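Local coordinates for glyoxalase family protein (Enterococcus faecalis, PDB 2P25) that is of unspecified function but belongs to the glyoxalase/bleomycin resistance protein/dioxygenase superfamily, whose members are built from paired beta-alpha-beta-beta-beta modules, at residues N21-K26 and Q52-F57. Residues are numbered along the deposited sequence; the frame is centred on the assembly and turned at random.
Sequences NFYVEK and QELEIF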
# COMPACT_ATOMS: atom_id res chain seq x y z
N ASN A 21 15.14 -9.42 -8.69
CA ASN A 21 15.42 -10.67 -8.00
C ASN A 21 14.31 -10.98 -6.99
O ASN A 21 13.82 -12.11 -6.92
CB ASN A 21 16.79 -10.55 -7.32
CG ASN A 21 17.22 -11.82 -6.61
OD1 ASN A 21 17.44 -12.87 -7.24
ND2 ASN A 21 17.36 -11.72 -5.30
N PHE A 22 13.86 -9.96 -6.27
CA PHE A 22 12.88 -10.17 -5.21
C PHE A 22 11.45 -10.26 -5.74
O PHE A 22 10.77 -11.28 -5.54
CB PHE A 22 13.00 -9.04 -4.17
CG PHE A 22 12.13 -9.22 -2.96
CD1 PHE A 22 12.62 -9.91 -1.82
CD2 PHE A 22 10.85 -8.68 -2.92
CE1 PHE A 22 11.80 -10.06 -0.66
CE2 PHE A 22 10.02 -8.80 -1.77
CZ PHE A 22 10.49 -9.53 -0.65
N TYR A 23 10.97 -9.22 -6.40
CA TYR A 23 9.56 -9.19 -6.81
C TYR A 23 9.21 -10.08 -7.99
O TYR A 23 8.16 -10.70 -8.02
CB TYR A 23 9.10 -7.75 -7.07
CG TYR A 23 8.97 -6.95 -5.81
CD1 TYR A 23 7.85 -7.07 -5.01
CD2 TYR A 23 10.00 -6.06 -5.40
CE1 TYR A 23 7.72 -6.34 -3.84
CE2 TYR A 23 9.87 -5.33 -4.21
CZ TYR A 23 8.72 -5.46 -3.45
OH TYR A 23 8.54 -4.75 -2.29
N VAL A 24 10.09 -10.12 -8.98
CA VAL A 24 9.83 -10.91 -10.17
C VAL A 24 10.26 -12.35 -9.95
O VAL A 24 9.44 -13.27 -10.10
CB VAL A 24 10.48 -10.28 -11.42
CG1 VAL A 24 10.27 -11.18 -12.67
CG2 VAL A 24 9.90 -8.85 -11.66
N GLU A 25 11.53 -12.57 -9.61
CA GLU A 25 12.05 -13.94 -9.56
C GLU A 25 11.52 -14.76 -8.38
O GLU A 25 11.17 -15.94 -8.55
CB GLU A 25 13.59 -13.98 -9.67
CG GLU A 25 14.15 -13.41 -11.00
CD GLU A 25 13.63 -14.16 -12.24
OE1 GLU A 25 13.43 -15.40 -12.17
OE2 GLU A 25 13.42 -13.50 -13.29
N LYS A 26 11.44 -14.15 -7.21
CA LYS A 26 11.02 -14.88 -6.02
C LYS A 26 9.53 -14.83 -5.76
O LYS A 26 8.91 -15.88 -5.59
CB LYS A 26 11.83 -14.43 -4.80
CG LYS A 26 13.30 -14.68 -5.00
CD LYS A 26 14.15 -14.16 -3.86
CE LYS A 26 15.61 -14.56 -4.07
NZ LYS A 26 16.51 -14.04 -2.98
N GLN A 52 -3.78 -8.52 -9.51
CA GLN A 52 -3.06 -7.60 -8.69
C GLN A 52 -2.02 -6.84 -9.53
O GLN A 52 -1.37 -7.44 -10.39
CB GLN A 52 -2.38 -8.39 -7.59
CG GLN A 52 -1.92 -7.57 -6.44
CD GLN A 52 -0.86 -8.27 -5.64
OE1 GLN A 52 -0.88 -9.50 -5.51
NE2 GLN A 52 0.08 -7.51 -5.10
N GLU A 53 -1.86 -5.54 -9.30
CA GLU A 53 -0.78 -4.80 -9.96
C GLU A 53 0.09 -4.06 -8.96
O GLU A 53 -0.39 -3.50 -7.97
CB GLU A 53 -1.35 -3.84 -10.99
CG GLU A 53 -0.31 -3.10 -11.83
CD GLU A 53 -0.89 -2.59 -13.16
OE1 GLU A 53 -1.86 -3.19 -13.68
OE2 GLU A 53 -0.35 -1.59 -13.69
N LEU A 54 1.39 -4.10 -9.21
CA LEU A 54 2.35 -3.46 -8.33
C LEU A 54 3.19 -2.53 -9.18
O LEU A 54 3.73 -2.95 -10.20
CB LEU A 54 3.22 -4.55 -7.69
CG LEU A 54 3.75 -4.47 -6.29
CD1 LEU A 54 2.59 -4.39 -5.28
CD2 LEU A 54 4.62 -5.69 -6.07
N GLU A 55 3.26 -1.26 -8.80
CA GLU A 55 4.05 -0.26 -9.51
C GLU A 55 5.28 0.10 -8.70
O GLU A 55 5.14 0.59 -7.58
CB GLU A 55 3.20 0.97 -9.68
CG GLU A 55 3.71 2.04 -10.53
CD GLU A 55 2.56 2.95 -10.94
OE1 GLU A 55 1.76 2.56 -11.84
OE2 GLU A 55 2.46 4.02 -10.34
N ILE A 56 6.46 -0.11 -9.26
CA ILE A 56 7.68 0.12 -8.49
C ILE A 56 8.48 1.22 -9.14
O ILE A 56 8.78 1.14 -10.34
CB ILE A 56 8.52 -1.16 -8.35
CG1 ILE A 56 7.63 -2.33 -7.90
CG2 ILE A 56 9.70 -0.90 -7.40
CD1 ILE A 56 8.36 -3.60 -7.60
N PHE A 57 8.81 2.25 -8.37
CA PHE A 57 9.66 3.35 -8.82
C PHE A 57 11.04 3.08 -8.24
O PHE A 57 11.16 2.91 -7.04
CB PHE A 57 9.12 4.69 -8.29
CG PHE A 57 7.78 5.06 -8.88
CD1 PHE A 57 7.71 5.93 -9.97
CD2 PHE A 57 6.61 4.55 -8.35
CE1 PHE A 57 6.47 6.27 -10.53
CE2 PHE A 57 5.37 4.86 -8.91
CZ PHE A 57 5.30 5.73 -9.98
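Tyr23 of helix 16-26 lays its ring against two aliphatic side chains of strand 52-58, Leu54 and Ile56, and these three buried residues make up the whole contact. Ile56 comes over one face: its CD1 lies 4.0 Å from the ring centroid, 23° off the normal, a CH-pi contact displaced toward the rim, with CD2 of Tyr23 the nearest ring atom to CD1 of Ile56 at 3.7 Å. The extended outer arm of Ile56, with CD1 anti to CA (chi2 -174°), carries that methyl up to the ring. Leu54 reaches the other long side of the ring obliquely, its CD2 3.7 Å from Tyr23 CD1 and 3.9 Å from Tyr23 CE1, the two side chains crossing at about a right angle. Phe22, the preceding residue on the helix, puts its CD2 over the centre of the opposite face, 3.6 Å above the plane, so the tyrosine is clasped between phenylalanine and isoleucine. Leu47 and Ile11 of the flanking strands also touch Tyr23, while its hydroxyl is hydrogen-bonded to Asp116. The tight part ends there. The backbones stay well apart, with CA of Tyr23 and CA of Leu54 9.3 Å from each other, and the 120 Å² buried between the segments is modest. Beyond Tyr23 the helix turns outward to solvent, most of all at Glu25. On the strand, Glu55 is salt-bridged to Lys44, and Phe57 forms a cation-pi contact with Arg75 of the second subunit. Through Tyr23, helix 16-26, which follows strand 6-13 and precedes strands 30-37, 42-49 and 52-58, packs on their mixed sheet of order 1-4-3-2, the topology of the superfamily's beta-alpha-beta-beta-beta module.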